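Local coordinates for protein tRNA (adenine(22)-N(1))-methyltransferase (Bacillus subtilis, PDB 6Q56) that catalyses the S-adenosyl-L-methionine-dependent methylation of adenosine 22 in tRNA at N1, giving N1-methyladenosine, at residues I104-K109 and R130-K135; T113-L118 and A158-R163; L140-I145 and G179-K184. The protein carries 2 engineered substitutions. All coordinates share one frame; numbering follows the deposited sequence.

The three contacts lie in the C-terminal half of the Rossmann-like sheet and the helices packed on it. Interaction 1, partly buried, joins two helices beside the sheet, an apolar indole contact bordered by one glutamate and two lysines. Interaction 2, also partly buried, is within the sheet: backbone bonds couple strands 117-122 and 151-159, a salt bridge lies nearer the surface, and flanking loops run outward. Interaction 3, the most buried, sets helix 180-185 on the outermost strand 139-148 by apolar packing round one buried carboxylate. Helix 127-135 connects them all: Leu133 packs on Leu118 and Ala158 of interaction 2, while Arg130 forms a salt bridge with Glu143 of interaction 3.

Interaction 1 of 3, residues I104-K109 and R130-K135; sequences ILEAGK and REWLYK
Two helices of the Rossmann-like methyltransferase fold, 98-107 and 127-135, are bridged by the indole of Trp132, which reaches across to Leu105 and Glu106. CG of Trp132 stands anti to the backbone N (chi1 -175°), and the ring extends from its own helix to the last turn of the other. Leu105 sits over one face: its CB lies 3.4 Å from the centroid of the six-membered ring, almost on the ring normal, a CH-pi contact. The backbone O of Leu105 approaches Trp132 CZ2 to 3.5 Å, and Lys109 CB comes up at the ring edge. The polar side of the indole is held by Glu106. The Glu106 chain bends at chi2 (68°), setting CD near the indole N-H; OE1 lies 2.7 Å from Trp132 NE1, and the bond uses the anti lone pair of OE1 and is moderately bent (144° at the hydrogen). The carboxylate is turned steeply against the ring, so the two flat groups do not stack. OE1 is gripped a second time by Lys135, whose NZ arrives from above the carboxylate plane at 2.8 Å in a salt bridge. The other oxygen, OE2, forms a longer salt bridge of 3.3 Å with Lys109 NZ. The two lysine NZ atoms are left 4.1 Å apart, and the carboxylate between them probably offsets their repulsion. Lys109 NZ has a further salt bridge, to Glu136, the next residue in the chain after Lys135, and Tyr138 meets the indole with the two rings at a small angle. Leu105 also touches Ile93 of strand 90-96. An aromatic wedge between neighbouring helices, apolar toward the strands and bordered by a salt-bridge network, is how these two helices join in the helical layer beside the sheet of this Rossmann-like fold.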
ATOM      1  N   ILE A 104     -10.348   3.112   0.544  1.00 31.48           N
ATOM      2  CA  ILE A 104     -10.923   1.948  -0.099  1.00 34.47           C
ATOM      3  C   ILE A 104     -11.149   0.851   0.940  1.00 39.89           C
ATOM      4  O   ILE A 104     -12.224   0.273   1.016  1.00 39.36           O
ATOM      5  CB  ILE A 104     -10.030   1.463  -1.256  1.00 31.50           C
ATOM      6  CG1 ILE A 104     -10.127   2.439  -2.422  1.00 31.05           C
ATOM      7  CG2 ILE A 104     -10.424   0.073  -1.706  1.00 31.27           C
ATOM      8  CD1 ILE A 104      -9.109   2.212  -3.511  1.00 32.44           C
ATOM      9  N   LEU A 105     -10.134   0.571   1.746  1.00 32.09           N
ATOM     10  CA  LEU A 105     -10.244  -0.458   2.771  1.00 39.81           C
ATOM     11  C   LEU A 105     -11.365  -0.163   3.760  1.00 34.60           C
ATOM     12  O   LEU A 105     -12.136  -1.040   4.103  1.00 36.33           O
ATOM     13  CB  LEU A 105      -8.939  -0.601   3.546  1.00 29.18           C
ATOM     14  CG  LEU A 105      -7.787  -1.448   3.001  1.00 27.23           C
ATOM     15  CD1 LEU A 105      -8.243  -2.697   2.280  1.00 31.28           C
ATOM     16  CD2 LEU A 105      -6.848  -0.637   2.144  1.00 42.23           C
ATOM     17  N   GLU A 106     -11.441   1.075   4.223  1.00 37.76           N
ATOM     18  CA  GLU A 106     -12.458   1.464   5.191  1.00 38.29           C
ATOM     19  C   GLU A 106     -13.863   1.447   4.601  1.00 37.90           C
ATOM     20  O   GLU A 106     -14.797   1.005   5.245  1.00 40.52           O
ATOM     21  CB  GLU A 106     -12.143   2.839   5.765  1.00 36.85           C
ATOM     22  CG  GLU A 106     -13.191   3.388   6.719  1.00 44.25           C
ATOM     23  CD  GLU A 106     -13.285   2.615   8.018  1.00 37.43           C
ATOM     24  OE1 GLU A 106     -12.333   1.913   8.375  1.00 34.35           O
ATOM     25  OE2 GLU A 106     -14.323   2.718   8.686  1.00 44.85           O
ATOM     26  N   ALA A 107     -14.004   1.927   3.378  1.00 39.54           N
ATOM     27  CA  ALA A 107     -15.306   1.968   2.732  1.00 41.60           C
ATOM     28  C   ALA A 107     -15.852   0.579   2.445  1.00 38.14           C
ATOM     29  O   ALA A 107     -17.053   0.382   2.414  1.00 42.42           O
ATOM     30  CB  ALA A 107     -15.235   2.774   1.449  1.00 34.41           C
ATOM     31  N   GLY A 108     -14.969  -0.383   2.231  1.00 32.52           N
ATOM     32  CA  GLY A 108     -15.405  -1.726   1.931  1.00 43.85           C
ATOM     33  C   GLY A 108     -14.992  -2.796   2.911  1.00 40.58           C
ATOM     34  O   GLY A 108     -14.863  -3.947   2.534  1.00 39.12           O
ATOM     35  N   LYS A 109     -14.791  -2.434   4.167  1.00 39.94           N
ATOM     36  CA  LYS A 109     -14.388  -3.417   5.155  1.00 39.58           C
ATOM     37  C   LYS A 109     -15.500  -4.405   5.466  1.00 41.29           C
ATOM     38  O   LYS A 109     -15.275  -5.381   6.154  1.00 46.27           O
ATOM     39  CB  LYS A 109     -13.887  -2.756   6.430  1.00 40.33           C
ATOM     40  CG  LYS A 109     -14.878  -1.876   7.150  1.00 45.81           C
ATOM     41  CD  LYS A 109     -14.221  -1.304   8.390  1.00 48.11           C
ATOM     42  CE  LYS A 109     -15.131  -0.360   9.140  1.00 51.63           C
ATOM     43  NZ  LYS A 109     -14.553  -0.020  10.461  1.00 49.72           N
ATOM     44  N   ARG A 130      -1.146   2.145   7.479  1.00 29.94           N
ATOM     45  CA  ARG A 130      -0.738   1.559   8.743  1.00 33.40           C
ATOM     46  C   ARG A 130      -1.708   1.945   9.855  1.00 34.79           C
ATOM     47  O   ARG A 130      -2.046   1.129  10.697  1.00 34.02           O
ATOM     48  CB  ARG A 130       0.692   1.951   9.098  1.00 30.10           C
ATOM     49  CG  ARG A 130       1.726   1.334   8.178  1.00 28.02           C
ATOM     50  CD  ARG A 130       3.143   1.579   8.656  1.00 36.62           C
ATOM     51  NE  ARG A 130       4.123   1.255   7.633  1.00 33.02           N
ATOM     52  CZ  ARG A 130       4.553   2.110   6.716  1.00 33.98           C
ATOM     53  NH1 ARG A 130       4.094   3.344   6.689  1.00 35.87           N
ATOM     54  NH2 ARG A 130       5.439   1.726   5.825  1.00 34.54           N
ATOM     55  N   GLU A 131      -2.162   3.186   9.843  1.00 29.21           N
ATOM     56  CA  GLU A 131      -3.098   3.643  10.851  1.00 30.83           C
ATOM     57  C   GLU A 131      -4.399   2.867  10.727  1.00 33.14           C
ATOM     58  O   GLU A 131      -4.972   2.453  11.718  1.00 30.76           O
ATOM     59  CB  GLU A 131      -3.338   5.144  10.731  1.00 31.84           C
ATOM     60  CG  GLU A 131      -2.158   5.982  11.187  1.00 36.42           C
ATOM     61  CD  GLU A 131      -2.411   7.469  11.085  1.00 37.14           C
ATOM     62  OE1 GLU A 131      -3.409   7.854  10.473  1.00 40.86           O
ATOM     63  OE2 GLU A 131      -1.606   8.250  11.614  1.00 46.03           O
ATOM     64  N   TRP A 132      -4.857   2.667   9.500  1.00 36.56           N
ATOM     65  CA  TRP A 132      -6.083   1.925   9.269  1.00 34.83           C
ATOM     66  C   TRP A 132      -5.915   0.467   9.676  1.00 30.06           C
ATOM     67  O   TRP A 132      -6.773  -0.096  10.326  1.00 34.77           O
ATOM     68  CB  TRP A 132      -6.507   2.009   7.809  1.00 31.69           C
ATOM     69  CG  TRP A 132      -7.801   1.355   7.572  1.00 32.34           C
ATOM     70  CD1 TRP A 132      -9.027   1.915   7.686  1.00 33.05           C
ATOM     71  CD2 TRP A 132      -8.011  -0.004   7.211  1.00 31.09           C
ATOM     72  NE1 TRP A 132      -9.994   0.995   7.405  1.00 37.65           N
ATOM     73  CE2 TRP A 132      -9.394  -0.197   7.111  1.00 33.09           C
ATOM     74  CE3 TRP A 132      -7.165  -1.078   6.956  1.00 32.95           C
ATOM     75  CZ2 TRP A 132      -9.948  -1.415   6.766  1.00 38.94           C
ATOM     76  CZ3 TRP A 132      -7.716  -2.282   6.615  1.00 36.75           C
ATOM     77  CH2 TRP A 132      -9.092  -2.443   6.522  1.00 35.09           C
ATOM     78  N   LEU A 133      -4.801  -0.132   9.286  1.00 24.84           N
ATOM     79  CA  LEU A 133      -4.521  -1.520   9.610  1.00 36.20           C
ATOM     80  C   LEU A 133      -4.518  -1.755  11.113  1.00 35.66           C
ATOM     81  O   LEU A 133      -5.108  -2.707  11.605  1.00 36.79           O
ATOM     82  CB  LEU A 133      -3.166  -1.942   9.050  1.00 30.56           C
ATOM     83  CG  LEU A 133      -3.073  -2.157   7.551  1.00 28.23           C
ATOM     84  CD1 LEU A 133      -1.654  -2.528   7.189  1.00 30.81           C
ATOM     85  CD2 LEU A 133      -4.044  -3.223   7.090  1.00 31.14           C
ATOM     86  N   TYR A 134      -3.849  -0.877  11.837  1.00 29.63           N
ATOM     87  CA  TYR A 134      -3.757  -0.999  13.281  1.00 35.82           C
ATOM     88  C   TYR A 134      -5.127  -0.922  13.946  1.00 34.05           C
ATOM     89  O   TYR A 134      -5.312  -1.386  15.055  1.00 38.45           O
ATOM     90  CB  TYR A 134      -2.835   0.080  13.842  1.00 35.14           C
ATOM     91  CG  TYR A 134      -2.519  -0.098  15.292  1.00 32.07           C
ATOM     92  CD1 TYR A 134      -1.435  -0.848  15.695  1.00 33.56           C
ATOM     93  CD2 TYR A 134      -3.311   0.475  16.262  1.00 29.61           C
ATOM     94  CE1 TYR A 134      -1.146  -1.019  17.028  1.00 37.63           C
ATOM     95  CE2 TYR A 134      -3.034   0.307  17.597  1.00 42.94           C
ATOM     96  CZ  TYR A 134      -1.947  -0.436  17.975  1.00 33.30           C
ATOM     97  OH  TYR A 134      -1.666  -0.597  19.300  1.00 42.12           O
ATOM     98  N   LYS A 135      -6.009  -0.162  13.327  1.00 31.76           N
ATOM     99  CA  LYS A 135      -7.320   0.090  13.879  1.00 36.55           C
ATOM    100  C   LYS A 135      -8.262  -1.058  13.625  1.00 34.56           C
ATOM    101  O   LYS A 135      -9.114  -1.349  14.440  1.00 40.27           O
ATOM    102  CB  LYS A 135      -7.880   1.389  13.298  1.00 32.89           C
ATOM    103  CG  LYS A 135      -9.380   1.557  13.412  1.00 42.04           C
ATOM    104  CD  LYS A 135      -9.844   2.896  12.874  1.00 40.89           C
ATOM    105  CE  LYS A 135      -9.921   2.905  11.359  1.00 50.21           C
ATOM    106  NZ  LYS A 135     -11.140   2.240  10.840  1.00 39.85           N
TER

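Interaction 2 of 3, residues T113-L118 and A158-R163; sequences TGKERL and AEAGDR
Leu118 and Ala158 form an antiparallel hydrogen-bonded pair, Leu118 N donating to Ala158 O at 2.7 Å and Ala158 N returning a bond to Leu118 O at 2.8 Å. Next to this pair, Arg117 CA makes a CA-H...O contact with the same Ala158 O. The side chains of Leu118 and Ala158 lie on one face of the sheet, where Leu133 of helix 127-135 packs on both. Beside them, Arg117 and Glu159 meet in a salt bridge. The arginine chain bends at chi3 (-71°), which turns NE toward OE2 of the glutamate; carboxylate and guanidinium are only 26° from coplanar, with OE2 at the guanidinium edge. The exact place of OE2 is doubtful, as it is modelled too close to Arg117 CZ, so the pairing is surer than its length. Arg117 NH1 is bonded elsewhere, to the backbone O of Tyr16. Before the strand, the chain is folded on itself. Glu116 turns its carboxylate back to the loop's backbone N-H groups, OE2 taking Thr113 N at 2.6 Å and OE1 taking Gly114 N at 3.0 Å, while Thr113 OG1 accepts from Lys115 N at 3.1 Å, an ST turn. This loop meets the other segment where Gly114 O rests 3.2 Å from Ala160 CB, with Lys115 CD alongside at 4.0 Å. Backbone bonding of Glu159 with Ala139 joins the far edge of strand 151-159 to strand 139-148, giving the order 3-2-1-4-5-7-6 that marks class I, Rossmann-like methyltransferases.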
ATOM      1  N   THR A 113     -13.452 -10.451   5.661  1.00 56.49           N
ATOM      2  CA  THR A 113     -13.661 -11.375   6.750  1.00 56.48           C
ATOM      3  C   THR A 113     -12.577 -11.098   7.774  1.00 60.41           C
ATOM      4  O   THR A 113     -12.768 -11.285   8.969  1.00 59.67           O
ATOM      5  CB  THR A 113     -13.514 -12.825   6.289  1.00 60.89           C
ATOM      6  OG1 THR A 113     -12.141 -13.089   5.996  1.00 65.47           O
ATOM      7  CG2 THR A 113     -14.340 -13.076   5.060  1.00 66.24           C
ATOM      8  N   GLY A 114     -11.431 -10.652   7.276  1.00 59.58           N
ATOM      9  CA  GLY A 114     -10.296 -10.336   8.116  1.00 54.79           C
ATOM     10  C   GLY A 114      -9.122 -11.257   7.872  1.00 54.74           C
ATOM     11  O   GLY A 114      -7.986 -10.928   8.182  1.00 48.45           O
ATOM     12  N   LYS A 115      -9.404 -12.418   7.304  1.00 52.24           N
ATOM     13  CA  LYS A 115      -8.372 -13.406   7.047  1.00 47.71           C
ATOM     14  C   LYS A 115      -7.687 -13.229   5.707  1.00 47.65           C
ATOM     15  O   LYS A 115      -6.663 -13.849   5.444  1.00 48.58           O
ATOM     16  CB  LYS A 115      -8.975 -14.799   7.130  1.00 60.57           C
ATOM     17  CG  LYS A 115      -9.606 -15.086   8.473  1.00 61.73           C
ATOM     18  CD  LYS A 115      -8.594 -14.922   9.582  1.00 56.08           C
ATOM     19  CE  LYS A 115      -9.216 -15.202  10.931  1.00 64.13           C
ATOM     20  NZ  LYS A 115     -10.390 -14.322  11.159  1.00 56.97           N
ATOM     21  N   GLU A 116      -8.251 -12.385   4.861  1.00 38.51           N
ATOM     22  CA  GLU A 116      -7.665 -12.147   3.560  1.00 42.23           C
ATOM     23  C   GLU A 116      -6.324 -11.478   3.748  1.00 39.09           C
ATOM     24  O   GLU A 116      -6.183 -10.617   4.599  1.00 33.81           O
ATOM     25  CB  GLU A 116      -8.551 -11.228   2.725  1.00 41.99           C
ATOM     26  CG  GLU A 116      -9.997 -11.660   2.605  1.00 40.84           C
ATOM     27  CD  GLU A 116     -10.895 -10.970   3.600  1.00 47.33           C
ATOM     28  OE1 GLU A 116     -10.383 -10.272   4.491  1.00 55.03           O
ATOM     29  OE2 GLU A 116     -12.120 -11.121   3.484  1.00 53.24           O
ATOM     30  N   ARG A 117      -5.338 -11.866   2.956  1.00 34.87           N
ATOM     31  CA  ARG A 117      -4.042 -11.225   3.048  1.00 40.15           C
ATOM     32  C   ARG A 117      -4.112  -9.950   2.224  1.00 37.76           C
ATOM     33  O   ARG A 117      -4.542  -9.968   1.078  1.00 32.93           O
ATOM     34  CB  ARG A 117      -2.916 -12.105   2.518  1.00 34.30           C
ATOM     35  CG  ARG A 117      -1.621 -11.339   2.340  1.00 28.63           C
ATOM     36  CD  ARG A 117      -0.470 -12.211   1.894  1.00 30.93           C
ATOM     37  NE  ARG A 117      -0.019 -13.087   2.958  1.00 38.27           N
ATOM     38  CZ  ARG A 117       1.012 -13.912   2.856  1.00 39.93           C
ATOM     39  NH1 ARG A 117       1.708 -13.970   1.738  1.00 34.75           N
ATOM     40  NH2 ARG A 117       1.344 -14.673   3.881  1.00 30.85           N
ATOM     41  N   LEU A 118      -3.703  -8.842   2.818  1.00 34.93           N
ATOM     42  CA  LEU A 118      -3.716  -7.573   2.123  1.00 34.84           C
ATOM     43  C   LEU A 118      -2.305  -7.231   1.686  1.00 32.72           C
ATOM     44  O   LEU A 118      -1.385  -7.253   2.483  1.00 36.66           O
ATOM     45  CB  LEU A 118      -4.269  -6.466   3.012  1.00 35.15           C
ATOM     46  CG  LEU A 118      -5.675  -6.646   3.579  1.00 42.19           C
ATOM     47  CD1 LEU A 118      -6.038  -5.472   4.469  1.00 42.93           C
ATOM     48  CD2 LEU A 118      -6.704  -6.815   2.483  1.00 36.21           C
ATOM     49  N   ALA A 158      -0.249  -7.401   5.046  1.00 31.19           N
ATOM     50  CA  ALA A 158      -0.914  -7.603   6.310  1.00 28.38           C
ATOM     51  C   ALA A 158      -1.912  -8.744   6.277  1.00 32.62           C
ATOM     52  O   ALA A 158      -2.474  -9.071   5.248  1.00 26.79           O
ATOM     53  CB  ALA A 158      -1.603  -6.326   6.738  1.00 28.93           C
ATOM     54  N   GLU A 159      -2.112  -9.331   7.447  1.00 36.78           N
ATOM     55  CA  GLU A 159      -3.042 -10.430   7.655  1.00 41.15           C
ATOM     56  C   GLU A 159      -3.597 -10.303   9.066  1.00 44.92           C
ATOM     57  O   GLU A 159      -3.043  -9.576   9.879  1.00 39.79           O
ATOM     58  CB  GLU A 159      -2.334 -11.772   7.509  1.00 34.40           C
ATOM     59  CG  GLU A 159      -2.158 -12.238   6.081  1.00 44.18           C
ATOM     60  CD  GLU A 159      -1.337 -13.503   5.971  1.00 36.60           C
ATOM     61  OE1 GLU A 159      -0.957 -14.069   7.005  1.00 42.25           O
ATOM     62  OE2 GLU A 159      -1.076 -13.931   4.838  1.00 45.20           O
ATOM     63  N   ALA A 160      -4.681 -10.999   9.373  1.00 32.54           N
ATOM     64  CA  ALA A 160      -5.217 -10.918  10.713  1.00 42.60           C
ATOM     65  C   ALA A 160      -4.138 -11.414  11.657  1.00 48.17           C
ATOM     66  O   ALA A 160      -3.453 -12.382  11.367  1.00 42.61           O
ATOM     67  CB  ALA A 160      -6.474 -11.753  10.856  1.00 49.08           C
ATOM     68  N   GLY A 161      -3.988 -10.733  12.781  1.00 37.58           N
ATOM     69  CA  GLY A 161      -2.997 -11.090  13.766  1.00 37.16           C
ATOM     70  C   GLY A 161      -2.889 -10.044  14.853  1.00 36.05           C
ATOM     71  O   GLY A 161      -3.792  -9.243  15.046  1.00 34.70           O
ATOM     72  N   ASP A 162      -1.771 -10.069  15.564  1.00 37.68           N
ATOM     73  CA  ASP A 162      -1.505  -9.143  16.650  1.00 39.15           C
ATOM     74  C   ASP A 162      -0.866  -7.885  16.097  1.00 30.12           C
ATOM     75  O   ASP A 162       0.299  -7.879  15.744  1.00 30.24           O
ATOM     76  CB  ASP A 162      -0.586  -9.809  17.671  1.00 40.31           C
ATOM     77  CG  ASP A 162      -0.148  -8.877  18.774  1.00 40.40           C
ATOM     78  OD1 ASP A 162      -0.611  -7.730  18.845  1.00 43.26           O
ATOM     79  OD2 ASP A 162       0.680  -9.309  19.586  1.00 54.58           O
ATOM     80  N   ARG A 163      -1.654  -6.824  16.043  1.00 31.38           N
ATOM     81  CA  ARG A 163      -1.217  -5.533  15.511  1.00 43.72           C
ATOM     82  C   ARG A 163       0.040  -4.906  16.120  1.00 42.37           C
ATOM     83  O   ARG A 163       0.744  -4.168  15.444  1.00 38.64           O
ATOM     84  CB  ARG A 163      -2.353  -4.520  15.612  1.00 43.22           C
ATOM     85  CG  ARG A 163      -2.813  -4.241  17.026  1.00 34.06           C
ATOM     86  CD  ARG A 163      -3.950  -3.250  17.021  1.00 38.41           C
ATOM     87  NE  ARG A 163      -4.346  -2.832  18.353  1.00 36.90           N
ATOM     88  CZ  ARG A 163      -5.288  -1.930  18.584  1.00 39.01           C
ATOM     89  NH1 ARG A 163      -5.905  -1.358  17.574  1.00 34.10           N
ATOM     90  NH2 ARG A 163      -5.606  -1.595  19.817  1.00 38.17           N
TER

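Interaction 3 of 3, residues L140-I145 and G179-K184; sequences LIDEVI and GPFLAK
Phe181 and Leu182, two knobs on the first turn of helix 180-185, straddle Glu143 of the outermost strand; the axes of strand 140-145 and helix 180-184 approach to 7.2 Å and cross at -59°. The phenyl ring of Phe181 lies over the backbone at a classic beta bulge, where Ile141 and Asp142 both face Val157. Asp142 CA stands over the ring centre, 4.0 Å from the centroid in a CH-pi contact, and Leu140 O lies at the ring edge, 3.1 Å from CE2. On the other flank Leu182 pushes CD2 against the strand backbone, 3.6 Å from Ile145 N, and touches Ile145 CG2 and Glu143 CB. Pro180 CG meets Leu140 CD1 at 3.8 Å. Glu143 fills the hollow between these knobs: CG is anti to the carbonyl carbon (chi1 -69°) and the chain runs out extended to the helix start. There OE1 takes Leu182 N at 3.0 Å, almost along its C-O axis, and receives a weak bond from Phe181 N. Gly179 leaves room for it, since a CB there would collide with OE1. OE2 turns to Arg130 NE of helix 127-135 in a salt bridge. An alanine at Glu143 would probably open a gap at the helix start, leaving the Leu182 N-H without this acceptor and Arg130 without its charged mate. Phe190 of helix 188-210 packs against Leu182 and Ile145. A strand carboxylate accepting from N-H groups at a helix start, one of them weakly, with Gly179 at the N-cap position, is how this helix docks on the outermost strand of the Rossmann-like sheet.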
ATOM      1  N   LEU A 140       0.922  -6.391  10.413  1.00 33.76           N
ATOM      2  CA  LEU A 140       1.815  -6.269   9.283  1.00 30.67           C
ATOM      3  C   LEU A 140       2.753  -7.442   9.368  1.00 27.05           C
ATOM      4  O   LEU A 140       3.439  -7.612  10.363  1.00 33.55           O
ATOM      5  CB  LEU A 140       2.617  -4.974   9.356  1.00 31.89           C
ATOM      6  CG  LEU A 140       2.002  -3.729   8.741  1.00 32.37           C
ATOM      7  CD1 LEU A 140       2.703  -2.493   9.274  1.00 40.35           C
ATOM      8  CD2 LEU A 140       2.087  -3.795   7.231  1.00 32.95           C
ATOM      9  N   ILE A 141       2.796  -8.259   8.333  1.00 28.08           N
ATOM     10  CA  ILE A 141       3.679  -9.405   8.358  1.00 29.90           C
ATOM     11  C   ILE A 141       4.954  -9.149   7.580  1.00 34.94           C
ATOM     12  O   ILE A 141       5.918  -9.878   7.723  1.00 34.74           O
ATOM     13  CB  ILE A 141       2.983 -10.680   7.875  1.00 34.79           C
ATOM     14  CG1 ILE A 141       2.476 -10.520   6.447  1.00 28.83           C
ATOM     15  CG2 ILE A 141       1.837 -11.012   8.807  1.00 40.77           C
ATOM     16  CD1 ILE A 141       1.826 -11.769   5.913  1.00 34.56           C
ATOM     17  N   ASP A 142       4.961  -8.103   6.767  1.00 35.43           N
ATOM     18  CA  ASP A 142       6.153  -7.747   6.012  1.00 31.71           C
ATOM     19  C   ASP A 142       5.977  -6.441   5.270  1.00 29.70           C
ATOM     20  O   ASP A 142       4.871  -6.022   4.965  1.00 32.25           O
ATOM     21  CB  ASP A 142       6.570  -8.843   5.034  1.00 31.29           C
ATOM     22  CG  ASP A 142       8.031  -8.719   4.604  1.00 36.56           C
ATOM     23  OD1 ASP A 142       8.770  -7.917   5.196  1.00 38.33           O
ATOM     24  OD2 ASP A 142       8.444  -9.427   3.676  1.00 38.61           O
ATOM     25  N   GLU A 143       7.107  -5.817   4.989  1.00 27.26           N
ATOM     26  CA  GLU A 143       7.165  -4.568   4.271  1.00 32.88           C
ATOM     27  C   GLU A 143       8.411  -4.558   3.427  1.00 30.78           C
ATOM     28  O   GLU A 143       9.430  -5.106   3.813  1.00 35.29           O
ATOM     29  CB  GLU A 143       7.296  -3.392   5.224  1.00 38.71           C
ATOM     30  CG  GLU A 143       6.106  -3.080   6.094  1.00 32.59           C
ATOM     31  CD  GLU A 143       6.379  -1.895   6.993  1.00 32.85           C
ATOM     32  OE1 GLU A 143       7.438  -1.869   7.640  1.00 30.98           O
ATOM     33  OE2 GLU A 143       5.540  -0.991   7.043  1.00 28.63           O
ATOM     34  N   VAL A 144       8.332  -3.914   2.280  1.00 32.06           N
ATOM     35  CA  VAL A 144       9.479  -3.774   1.416  1.00 36.28           C
ATOM     36  C   VAL A 144       9.453  -2.374   0.840  1.00 31.64           C
ATOM     37  O   VAL A 144       8.396  -1.823   0.577  1.00 29.34           O
ATOM     38  CB  VAL A 144       9.507  -4.804   0.268  1.00 32.94           C
ATOM     39  CG1 VAL A 144       8.250  -4.728  -0.559  1.00 40.37           C
ATOM     40  CG2 VAL A 144      10.700  -4.557  -0.629  1.00 44.02           C
ATOM     41  N   ILE A 145      10.624  -1.797   0.656  1.00 33.76           N
ATOM     42  CA  ILE A 145      10.721  -0.491   0.047  1.00 29.40           C
ATOM     43  C   ILE A 145      11.821  -0.605  -0.976  1.00 37.36           C
ATOM     44  O   ILE A 145      12.943  -0.971  -0.662  1.00 36.82           O
ATOM     45  CB  ILE A 145      11.010   0.659   1.018  1.00 30.69           C
ATOM     46  CG1 ILE A 145      10.927   1.978   0.248  1.00 29.95           C
ATOM     47  CG2 ILE A 145      12.376   0.501   1.649  1.00 30.16           C
ATOM     48  CD1 ILE A 145      10.925   3.223   1.095  1.00 31.72           C
ATOM     49  N   GLY A 179       7.349   2.766   8.646  1.00 33.07           N
ATOM     50  CA  GLY A 179       7.266   1.333   8.481  1.00 24.51           C
ATOM     51  C   GLY A 179       8.103   0.625   9.520  1.00 33.01           C
ATOM     52  O   GLY A 179       9.315   0.793   9.580  1.00 28.91           O
ATOM     53  N   PRO A 180       7.462  -0.179  10.355  1.00 31.55           N
ATOM     54  CA  PRO A 180       8.188  -0.905  11.397  1.00 27.81           C
ATOM     55  C   PRO A 180       9.250  -1.840  10.837  1.00 28.35           C
ATOM     56  O   PRO A 180      10.360  -1.855  11.333  1.00 28.02           O
ATOM     57  CB  PRO A 180       7.094  -1.691  12.114  1.00 36.83           C
ATOM     58  CG  PRO A 180       5.943  -1.724  11.184  1.00 32.05           C
ATOM     59  CD  PRO A 180       6.028  -0.503  10.343  1.00 31.56           C
ATOM     60  N   PHE A 181       8.906  -2.612   9.818  1.00 31.71           N
ATOM     61  CA  PHE A 181       9.852  -3.530   9.213  1.00 25.05           C
ATOM     62  C   PHE A 181      10.900  -2.724   8.479  1.00 31.62           C
ATOM     63  O   PHE A 181      12.087  -2.983   8.594  1.00 31.10           O
ATOM     64  CB  PHE A 181       9.156  -4.464   8.230  1.00 33.45           C
ATOM     65  CG  PHE A 181       8.333  -5.529   8.885  1.00 40.06           C
ATOM     66  CD1 PHE A 181       8.911  -6.708   9.291  1.00 40.37           C
ATOM     67  CD2 PHE A 181       6.983  -5.352   9.087  1.00 30.79           C
ATOM     68  CE1 PHE A 181       8.159  -7.692   9.893  1.00 47.50           C
ATOM     69  CE2 PHE A 181       6.227  -6.329   9.687  1.00 39.19           C
ATOM     70  CZ  PHE A 181       6.814  -7.501  10.095  1.00 35.27           C
ATOM     71  N   LEU A 182      10.443  -1.742   7.720  1.00 26.72           N
ATOM     72  CA  LEU A 182      11.342  -0.900   6.954  1.00 29.56           C
ATOM     73  C   LEU A 182      12.362  -0.245   7.864  1.00 31.00           C
ATOM     74  O   LEU A 182      13.532  -0.162   7.536  1.00 35.16           O
ATOM     75  CB  LEU A 182      10.553   0.144   6.174  1.00 24.04           C
ATOM     76  CG  LEU A 182       9.567  -0.485   5.198  1.00 27.80           C
ATOM     77  CD1 LEU A 182       8.801   0.565   4.423  1.00 26.46           C
ATOM     78  CD2 LEU A 182      10.274  -1.450   4.266  1.00 27.46           C
ATOM     79  N   ALA A 183      11.897   0.217   9.013  1.00 38.06           N
ATOM     80  CA  ALA A 183      12.757   0.876   9.983  1.00 33.12           C
ATOM     81  C   ALA A 183      13.878  -0.036  10.460  1.00 38.06           C
ATOM     82  O   ALA A 183      15.003   0.398  10.592  1.00 30.30           O
ATOM     83  CB  ALA A 183      11.945   1.371  11.165  1.00 31.81           C
ATOM     84  N   LYS A 184      13.556  -1.298  10.713  1.00 32.65           N
ATOM     85  CA  LYS A 184      14.540  -2.268  11.173  1.00 41.24           C
ATOM     86  C   LYS A 184      15.574  -2.543  10.099  1.00 39.56           C
ATOM     87  O   LYS A 184      16.765  -2.644  10.378  1.00 40.16           O
ATOM     88  CB  LYS A 184      13.866  -3.584  11.550  1.00 35.31           C
ATOM     89  CG  LYS A 184      13.109  -3.562  12.857  1.00 43.95           C
ATOM     90  CD  LYS A 184      12.729  -4.969  13.267  1.00 44.36           C
ATOM     91  CE  LYS A 184      11.416  -5.005  14.022  1.00 56.80           C
ATOM     92  NZ  LYS A 184      10.936  -6.402  14.191  1.00 60.84           N
TER